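Local coordinates for takeout-like protein 1 (Epiphyas postvittana, PDB 3E8T), which binds a ubiquinone-8 molecule in an internal hydrophobic tunnel and probably serves as a carrier of lipophilic ligands in the insect, at residues 40-45 with 198-203; 61-66 with 89-94. All coordinates share one frame; numbering follows the deposited sequence.

Contact 1: residues 40-45 with 198-203; sequences DVLDLD and AKKIFK. With UQ8 (Ubiquinone-8), chain B.
The ammonium group of Lys200 reaches from helix 198-203 to the backbone of strand 42-44 at the edge of the sheet, where NZ donates to the carbonyl O of Asp43 over 2.7 Å. The donor stands above the carbonyl plane, 32° out of it and off the lone pairs. A water takes a second bond from NZ and passes one on to Asp45 OD1, bridging opposite charges, Lys200 NZ and Asp45 OD1, 4.2 Å apart. The carboxylate of Asp43 is turned the other way and forms its salt bridge with Lys62. Behind this polar tip the extended lysine chain, its CG anti to the backbone N (chi1 -174°), runs alongside Leu42, the two side chains pointing opposite ways, with Leu42 CD1 3.5 Å from Lys200 CD. The other branch of Leu42 crosses Ile201 obliquely, Leu42 CD2 to Ile201 CD1 at 4.0 Å. Ile201 CD1 also meets the isoprenoid tail, 3.5 Å from C18 of ubiquinone-8, while its CG2 rests near C17. An alanine here would remove both branches and would probably lose the contacts with Leu42 CD2 and with C17 and C18 of the tail. Leu42 is itself fixed by backbone pairing with Leu63 and by packing on Ala197. Helix 198-203 thus lines the tunnel through Ile201, and strand 42-44 backs it, in the takeout/JHBP fold, where a curved antiparallel sheet wraps around a long helix.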
loop_
_atom_site.group_PDB
_atom_site.type_symbol
_atom_site.label_atom_id
_atom_site.label_comp_id
_atom_site.label_asym_id
_atom_site.label_seq_id
_atom_site.Cartn_x
_atom_site.Cartn_y
_atom_site.Cartn_z
ATOM N N ASP A 40 3.474 5.475 -7.875
ATOM C CA ASP A 40 4.765 4.771 -7.910
ATOM C C ASP A 40 5.729 5.728 -8.611
ATOM O O ASP A 40 5.689 5.867 -9.833
ATOM C CB ASP A 40 4.708 3.384 -8.587
ATOM C CG ASP A 40 6.014 2.583 -8.375
ATOM O OD1 ASP A 40 7.007 3.159 -7.844
ATOM O OD2 ASP A 40 6.090 1.379 -8.742
ATOM N N VAL A 41 6.526 6.471 -7.864
ATOM C CA VAL A 41 6.759 6.377 -6.425
ATOM C C VAL A 41 5.678 7.145 -5.714
ATOM O O VAL A 41 5.354 8.275 -6.084
ATOM C CB VAL A 41 8.141 6.939 -6.103
ATOM C CG1 VAL A 41 8.388 6.922 -4.633
ATOM C CG2 VAL A 41 9.240 6.108 -6.763
ATOM N N LEU A 42 5.063 6.537 -4.723
ATOM C CA LEU A 42 4.053 7.179 -3.892
ATOM C C LEU A 42 4.683 7.940 -2.755
ATOM O O LEU A 42 5.463 7.377 -2.008
ATOM C CB LEU A 42 3.117 6.125 -3.301
ATOM C CG LEU A 42 2.008 6.577 -2.365
ATOM C CD1 LEU A 42 0.990 7.493 -3.051
ATOM C CD2 LEU A 42 1.301 5.408 -1.701
ATOM N N ASP A 43 4.347 9.232 -2.656
ATOM C CA ASP A 43 4.761 10.027 -1.522
ATOM C C ASP A 43 3.803 9.772 -0.363
ATOM O O ASP A 43 2.603 9.869 -0.503
ATOM C CB ASP A 43 4.803 11.516 -1.930
ATOM C CG ASP A 43 6.089 11.890 -2.650
ATOM O OD1 ASP A 43 7.137 11.872 -1.995
ATOM O OD2 ASP A 43 6.075 12.205 -3.876
ATOM N N LEU A 44 4.355 9.391 0.767
ATOM C CA LEU A 44 3.573 9.172 1.973
ATOM C C LEU A 44 3.554 10.440 2.801
ATOM O O LEU A 44 4.594 11.079 2.976
ATOM C CB LEU A 44 4.198 8.038 2.810
ATOM C CG LEU A 44 4.371 6.734 2.037
ATOM C CD1 LEU A 44 5.139 5.699 2.855
ATOM C CD2 LEU A 44 3.005 6.166 1.578
ATOM N N ASP A 45 2.421 10.787 3.369
ATOM C CA ASP A 45 2.394 11.890 4.296
ATOM C C ASP A 45 3.219 11.499 5.527
ATOM O O ASP A 45 3.323 10.339 5.879
ATOM C CB ASP A 45 0.952 12.242 4.685
ATOM C CG ASP A 45 0.161 12.870 3.554
ATOM O OD1 ASP A 45 0.726 13.155 2.503
ATOM O OD2 ASP A 45 -1.058 13.030 3.770
ATOM N N ALA A 198 -2.250 2.970 1.940
ATOM C CA ALA A 198 -3.586 2.600 1.499
ATOM C C ALA A 198 -4.562 3.767 1.522
ATOM O O ALA A 198 -5.413 3.897 0.654
ATOM C CB ALA A 198 -4.125 1.445 2.359
ATOM N N LYS A 199 -4.461 4.634 2.520
ATOM C CA LYS A 199 -5.428 5.722 2.593
ATOM C C LYS A 199 -5.293 6.646 1.383
ATOM O O LYS A 199 -6.301 7.108 0.823
ATOM C CB LYS A 199 -5.284 6.497 3.906
ATOM C CG LYS A 199 -4.047 7.336 4.064
ATOM C CD LYS A 199 -3.915 7.675 5.555
ATOM C CE LYS A 199 -3.071 8.862 5.846
ATOM N NZ LYS A 199 -2.985 9.052 7.330
ATOM N N LYS A 200 -4.057 6.863 0.923
ATOM C CA LYS A 200 -3.794 7.703 -0.241
ATOM C C LYS A 200 -4.243 7.031 -1.529
ATOM O O LYS A 200 -4.852 7.665 -2.396
ATOM C CB LYS A 200 -2.297 8.030 -0.328
ATOM C CG LYS A 200 -1.900 9.019 -1.401
ATOM C CD LYS A 200 -0.665 9.778 -0.972
ATOM C CE LYS A 200 -0.213 10.760 -2.024
ATOM N NZ LYS A 200 0.833 11.692 -1.480
ATOM N N ILE A 201 -3.891 5.765 -1.688
ATOM C CA ILE A 201 -4.299 5.027 -2.864
ATOM C C ILE A 201 -5.823 4.941 -2.962
ATOM O O ILE A 201 -6.399 5.168 -4.040
ATOM C CB ILE A 201 -3.655 3.635 -2.890
ATOM C CG1 ILE A 201 -2.125 3.770 -2.969
ATOM C CG2 ILE A 201 -4.171 2.785 -4.040
ATOM C CD1 ILE A 201 -1.351 2.577 -2.579
ATOM N N PHE A 202 -6.498 4.622 -1.868
ATOM C CA PHE A 202 -7.946 4.550 -1.898
ATOM C C PHE A 202 -8.577 5.866 -2.302
ATOM O O PHE A 202 -9.517 5.918 -3.098
ATOM C CB PHE A 202 -8.473 4.124 -0.515
ATOM C CG PHE A 202 -9.957 4.018 -0.435
ATOM C CD1 PHE A 202 -10.616 2.921 -0.942
ATOM C CD2 PHE A 202 -10.689 5.037 0.132
ATOM C CE1 PHE A 202 -11.993 2.845 -0.843
ATOM C CE2 PHE A 202 -12.055 4.954 0.210
ATOM C CZ PHE A 202 -12.685 3.851 -0.268
ATOM N N LYS A 203 -8.109 6.965 -1.722
ATOM C CA LYS A 203 -8.673 8.255 -2.055
ATOM C C LYS A 203 -8.539 8.526 -3.562
ATOM O O LYS A 203 -9.450 9.056 -4.192
ATOM C CB LYS A 203 -8.000 9.337 -1.231
ATOM C CG LYS A 203 -8.509 10.724 -1.446
ATOM C CD LYS A 203 -7.673 11.666 -0.668
ATOM C CE LYS A 203 -6.353 11.892 -1.362
ATOM N NZ LYS A 203 -5.245 12.057 -0.384
HETATM C C45 UQ8 B . 12.831 1.447 12.705
HETATM C C44 UQ8 B . 12.341 0.095 13.230
HETATM C C46 UQ8 B . 13.398 -0.491 14.128
HETATM C C43 UQ8 B . 11.988 -0.882 12.123
HETATM C C42 UQ8 B . 11.145 -0.210 11.028
HETATM C C41 UQ8 B . 9.754 0.086 11.573
HETATM C C39 UQ8 B . 8.703 -0.286 10.550
HETATM C C40 UQ8 B . 7.684 0.734 10.046
HETATM C C38 UQ8 B . 8.612 -1.581 10.116
HETATM C C37 UQ8 B . 7.697 -2.037 9.178
HETATM C C36 UQ8 B . 8.177 -3.434 8.786
HETATM C C34 UQ8 B . 7.396 -4.030 7.629
HETATM C C35 UQ8 B . 7.917 -5.204 7.105
HETATM C C33 UQ8 B . 6.286 -3.380 7.096
HETATM C C32 UQ8 B . 5.445 -3.800 6.070
HETATM C C31 UQ8 B . 4.817 -2.539 5.418
HETATM C C29 UQ8 B . 3.747 -2.861 4.386
HETATM C C30 UQ8 B . 2.671 -3.954 4.682
HETATM C C28 UQ8 B . 3.730 -2.180 3.173
HETATM C C27 UQ8 B . 2.811 -2.383 2.151
HETATM C C26 UQ8 B . 2.564 -1.099 1.346
HETATM C C24 UQ8 B . 1.744 -1.396 0.086
HETATM C C25 UQ8 B . 2.353 -2.205 -1.072
HETATM C C23 UQ8 B . 0.447 -0.939 -0.001
HETATM C C22 UQ8 B . -0.439 -1.108 -1.069
HETATM C C21 UQ8 B . -1.834 -0.595 -0.709
HETATM C C19 UQ8 B . -2.954 -1.038 -1.651
HETATM C C20 UQ8 B . -4.338 -0.642 -1.141
HETATM C C18 UQ8 B . -2.720 -0.627 -3.111
HETATM C C17 UQ8 B . -3.914 -1.004 -4.000
HETATM C C16 UQ8 B . -3.555 -1.061 -5.494
HETATM C C14 UQ8 B . -4.844 -1.061 -6.310
HETATM C C15 UQ8 B . -6.050 -1.871 -5.800
HETATM C C13 UQ8 B . -4.959 -0.320 -7.484
HETATM C C12 UQ8 B . -6.127 -0.281 -8.242
HETATM C C11 UQ8 B . -5.882 -0.014 -9.741
HETATM C C9 UQ8 B . -7.030 -0.567 -10.606
HETATM C C10 UQ8 B . -8.305 -0.836 -9.789
HETATM C C8 UQ8 B . -7.299 0.409 -11.748
HETATM C C7 UQ8 B . -8.637 1.142 -11.604
HETATM C C6 UQ8 B . -9.843 0.323 -12.123
HETATM C C1 UQ8 B . -11.019 0.281 -11.365
HETATM C C1M UQ8 B . -11.055 0.980 -10.158
HETATM C C2 UQ8 B . -12.141 -0.446 -11.783
HETATM O O2 UQ8 B . -13.178 -0.479 -11.116
HETATM C C3 UQ8 B . -12.106 -1.140 -12.982
HETATM O O3 UQ8 B . -13.199 -1.846 -13.389
HETATM C C3M UQ8 B . -14.103 -0.989 -14.086
HETATM C C4 UQ8 B . -10.951 -1.124 -13.756
HETATM O O4 UQ8 B . -10.936 -1.815 -14.935
HETATM C C4M UQ8 B . -11.319 -3.182 -14.726
HETATM C C5 UQ8 B . -9.829 -0.400 -13.329
HETATM O O5 UQ8 B . -8.822 -0.395 -14.042
HETATM O O HOH W 1 -0.662 13.661 0.264
#

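Contact 2: residues 61-66 with 89-94; sequences GKLKGL and LDATVK. With UQ8 (Ubiquinone-8), chain B.
An antiparallel pairing of two neighbouring strands joins residues 61-66 to 89-94, within the hairpin formed by strands 54-77 and 82-100 of the curved sheet. Lys62 with Lys94 and Lys64 with Thr92 are hydrogen-bonded pairs, each closed by two N-H to O bonds. The straightest runs from Lys64 N to Thr92 O, 2.9 Å long with 169° at the hydrogen, and lies in the carbonyl plane; Lys62 N instead stands above the plane of the Lys94 carbonyl. Between them Leu63 and Val93 form a non-hydrogen-bonded pair on the ligand side. Leu63 puts CG anti to its backbone N (chi1 171°); from there CD1 crosses obliquely to Val93 CG2 at 3.9 Å, and Leu63 CD2 faces the tail, 3.9 Å from C24 of ubiquinone-8. This is the inner face of the tunnel that characterises the takeout/JHBP fold, whereas Lys62, Lys64, Thr92 and Lys94 occupy the other face. Beyond Lys64 the ladder ends at Gly65, whose positive phi and closeness to Asp90 O would leave a side chain in collision. Where the strands begin to diverge, a water donates to both Gly65 O and Asp90 O. Leu89 adopts the crowded first torsion, with CG between N and the carbonyl carbon (chi1 69°); its CD1 lies against Gly65 O at 3.5 Å and its CD2 meets ubiquinone C25. Leu66 CD1 continues the apolar lining, 4.0 Å from C16 of the ligand.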
loop_
_atom_site.group_PDB
_atom_site.type_symbol
_atom_site.label_atom_id
_atom_site.label_comp_id
_atom_site.label_asym_id
_atom_site.label_seq_id
_atom_site.Cartn_x
_atom_site.Cartn_y
_atom_site.Cartn_z
ATOM N N GLY A 61 8.394 10.050 3.311
ATOM C CA GLY A 61 8.287 8.643 3.003
ATOM C C GLY A 61 7.927 8.398 1.550
ATOM O O GLY A 61 7.187 9.169 0.943
ATOM N N LYS A 62 8.458 7.318 1.004
ATOM C CA LYS A 62 8.265 6.932 -0.361
ATOM C C LYS A 62 8.024 5.442 -0.458
ATOM O O LYS A 62 8.771 4.667 0.115
ATOM C CB LYS A 62 9.536 7.181 -1.132
ATOM C CG LYS A 62 10.111 8.571 -1.090
ATOM C CD LYS A 62 9.334 9.547 -1.805
ATOM C CE LYS A 62 10.135 10.895 -1.891
ATOM N NZ LYS A 62 9.551 11.767 -2.925
ATOM N N LEU A 63 7.032 5.066 -1.233
ATOM C CA LEU A 63 6.734 3.654 -1.517
ATOM C C LEU A 63 6.947 3.399 -3.002
ATOM O O LEU A 63 6.267 4.014 -3.832
ATOM C CB LEU A 63 5.289 3.294 -1.127
ATOM C CG LEU A 63 4.841 1.890 -1.601
ATOM C CD1 LEU A 63 5.511 0.846 -0.775
ATOM C CD2 LEU A 63 3.304 1.763 -1.529
ATOM N N LYS A 64 7.895 2.510 -3.317
ATOM C CA LYS A 64 8.176 2.131 -4.682
ATOM C C LYS A 64 7.758 0.706 -4.892
ATOM O O LYS A 64 7.953 -0.139 -4.023
ATOM C CB LYS A 64 9.649 2.314 -5.022
ATOM C CG LYS A 64 9.999 2.115 -6.556
ATOM C CD LYS A 64 11.464 2.558 -6.970
ATOM C CE LYS A 64 11.908 1.965 -8.330
ATOM N NZ LYS A 64 13.321 2.250 -8.806
ATOM N N GLY A 65 7.192 0.421 -6.055
ATOM C CA GLY A 65 6.945 -0.928 -6.508
ATOM C C GLY A 65 5.539 -1.241 -6.957
ATOM O O GLY A 65 5.311 -2.302 -7.574
ATOM N N LEU A 66 4.561 -0.349 -6.712
ATOM C CA LEU A 66 3.177 -0.660 -7.108
ATOM C C LEU A 66 3.029 -0.877 -8.621
ATOM O O LEU A 66 2.178 -1.632 -9.033
ATOM C CB LEU A 66 2.193 0.398 -6.613
ATOM C CG LEU A 66 0.705 0.058 -6.575
ATOM C CD1 LEU A 66 0.429 -1.202 -5.746
ATOM C CD2 LEU A 66 -0.064 1.248 -5.976
ATOM N N LEU A 89 3.515 -8.060 -4.634
ATOM C CA LEU A 89 4.596 -7.289 -5.232
ATOM C C LEU A 89 5.833 -7.322 -4.356
ATOM O O LEU A 89 5.763 -7.764 -3.205
ATOM C CB LEU A 89 4.160 -5.827 -5.418
ATOM C CG LEU A 89 3.962 -4.997 -4.128
ATOM C CD1 LEU A 89 4.001 -3.528 -4.512
ATOM C CD2 LEU A 89 2.679 -5.323 -3.421
ATOM N N ASP A 90 6.952 -6.945 -4.940
ATOM C CA ASP A 90 8.106 -6.491 -4.201
ATOM C C ASP A 90 8.024 -5.004 -4.055
ATOM O O ASP A 90 7.619 -4.323 -4.985
ATOM C CB ASP A 90 9.424 -6.863 -4.902
ATOM C CG ASP A 90 9.628 -8.365 -5.070
ATOM O OD1 ASP A 90 8.968 -9.160 -4.387
ATOM O OD2 ASP A 90 10.498 -8.715 -5.921
ATOM N N ALA A 91 8.387 -4.476 -2.889
ATOM C CA ALA A 91 8.285 -3.043 -2.678
ATOM C C ALA A 91 9.420 -2.552 -1.835
ATOM O O ALA A 91 10.088 -3.326 -1.152
ATOM C CB ALA A 91 7.004 -2.758 -1.962
ATOM N N THR A 92 9.624 -1.253 -1.894
ATOM C CA THR A 92 10.589 -0.611 -1.025
ATOM C C THR A 92 9.912 0.583 -0.367
ATOM O O THR A 92 9.146 1.294 -1.000
ATOM C CB THR A 92 11.914 -0.176 -1.761
ATOM O OG1 THR A 92 12.675 -1.314 -2.199
ATOM C CG2 THR A 92 12.832 0.542 -0.836
ATOM N N VAL A 93 10.207 0.785 0.907
ATOM C CA VAL A 93 9.774 1.974 1.664
ATOM C C VAL A 93 11.025 2.717 2.117
ATOM O O VAL A 93 11.910 2.114 2.708
ATOM C CB VAL A 93 8.911 1.602 2.861
ATOM C CG1 VAL A 93 8.398 2.869 3.513
ATOM C CG2 VAL A 93 7.758 0.694 2.466
ATOM N N LYS A 94 11.093 3.987 1.767
ATOM C CA LYS A 94 12.221 4.825 2.099
ATOM C C LYS A 94 11.780 6.077 2.799
ATOM O O LYS A 94 10.629 6.475 2.704
ATOM C CB LYS A 94 13.021 5.200 0.832
ATOM C CG LYS A 94 13.659 4.020 0.096
ATOM C CD LYS A 94 14.432 4.510 -1.172
ATOM C CE LYS A 94 15.217 3.410 -1.811
ATOM N NZ LYS A 94 15.666 3.697 -3.225
HETATM C C45 UQ8 B . 12.831 1.447 12.705
HETATM C C44 UQ8 B . 12.341 0.095 13.230
HETATM C C46 UQ8 B . 13.398 -0.491 14.128
HETATM C C43 UQ8 B . 11.988 -0.882 12.123
HETATM C C42 UQ8 B . 11.145 -0.210 11.028
HETATM C C41 UQ8 B . 9.754 0.086 11.573
HETATM C C39 UQ8 B . 8.703 -0.286 10.550
HETATM C C40 UQ8 B . 7.684 0.734 10.046
HETATM C C38 UQ8 B . 8.612 -1.581 10.116
HETATM C C37 UQ8 B . 7.697 -2.037 9.178
HETATM C C36 UQ8 B . 8.177 -3.434 8.786
HETATM C C34 UQ8 B . 7.396 -4.030 7.629
HETATM C C35 UQ8 B . 7.917 -5.204 7.105
HETATM C C33 UQ8 B . 6.286 -3.380 7.096
HETATM C C32 UQ8 B . 5.445 -3.800 6.070
HETATM C C31 UQ8 B . 4.817 -2.539 5.418
HETATM C C29 UQ8 B . 3.747 -2.861 4.386
HETATM C C30 UQ8 B . 2.671 -3.954 4.682
HETATM C C28 UQ8 B . 3.730 -2.180 3.173
HETATM C C27 UQ8 B . 2.811 -2.383 2.151
HETATM C C26 UQ8 B . 2.564 -1.099 1.346
HETATM C C24 UQ8 B . 1.744 -1.396 0.086
HETATM C C25 UQ8 B . 2.353 -2.205 -1.072
HETATM C C23 UQ8 B . 0.447 -0.939 -0.001
HETATM C C22 UQ8 B . -0.439 -1.108 -1.069
HETATM C C21 UQ8 B . -1.834 -0.595 -0.709
HETATM C C19 UQ8 B . -2.954 -1.038 -1.651
HETATM C C20 UQ8 B . -4.338 -0.642 -1.141
HETATM C C18 UQ8 B . -2.720 -0.627 -3.111
HETATM C C17 UQ8 B . -3.914 -1.004 -4.000
HETATM C C16 UQ8 B . -3.555 -1.061 -5.494
HETATM C C14 UQ8 B . -4.844 -1.061 -6.310
HETATM C C15 UQ8 B . -6.050 -1.871 -5.800
HETATM C C13 UQ8 B . -4.959 -0.320 -7.484
HETATM C C12 UQ8 B . -6.127 -0.281 -8.242
HETATM C C11 UQ8 B . -5.882 -0.014 -9.741
HETATM C C9 UQ8 B . -7.030 -0.567 -10.606
HETATM C C10 UQ8 B . -8.305 -0.836 -9.789
HETATM C C8 UQ8 B . -7.299 0.409 -11.748
HETATM C C7 UQ8 B . -8.637 1.142 -11.604
HETATM C C6 UQ8 B . -9.843 0.323 -12.123
HETATM C C1 UQ8 B . -11.019 0.281 -11.365
HETATM C C1M UQ8 B . -11.055 0.980 -10.158
HETATM C C2 UQ8 B . -12.141 -0.446 -11.783
HETATM O O2 UQ8 B . -13.178 -0.479 -11.116
HETATM C C3 UQ8 B . -12.106 -1.140 -12.982
HETATM O O3 UQ8 B . -13.199 -1.846 -13.389
HETATM C C3M UQ8 B . -14.103 -0.989 -14.086
HETATM C C4 UQ8 B . -10.951 -1.124 -13.756
HETATM O O4 UQ8 B . -10.936 -1.815 -14.935
HETATM C C4M UQ8 B . -11.319 -3.182 -14.726
HETATM C C5 UQ8 B . -9.829 -0.400 -13.329
HETATM O O5 UQ8 B . -8.822 -0.395 -14.042
HETATM O O HOH W 2 7.066 -4.295 -7.651
#

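In the fold
Contacts 1 and 2, their centres about 11 Å apart, meet along the seam where strands 42-51 and 54-77 pair, neighbours both in sequence and in the sheet. Asp43 OD1 and Lys62 NZ form a salt bridge of 2.6 Å across that seam, and Leu44 N lies 2.8 Å from Gly61 O in a probable backbone hydrogen bond. Residues 61-66 therefore stand between 40-45 on one flank and 89-94 on the other. On the ligand side the contacts converge on C18 of the ubiquinone-8 tail, which Ile201 approaches from the helix and Leu66 CD1 at 4.1 Å from just past strand 61-64, the two residues also packing on one another, while contact 2 extends along the tail to C24 and C25.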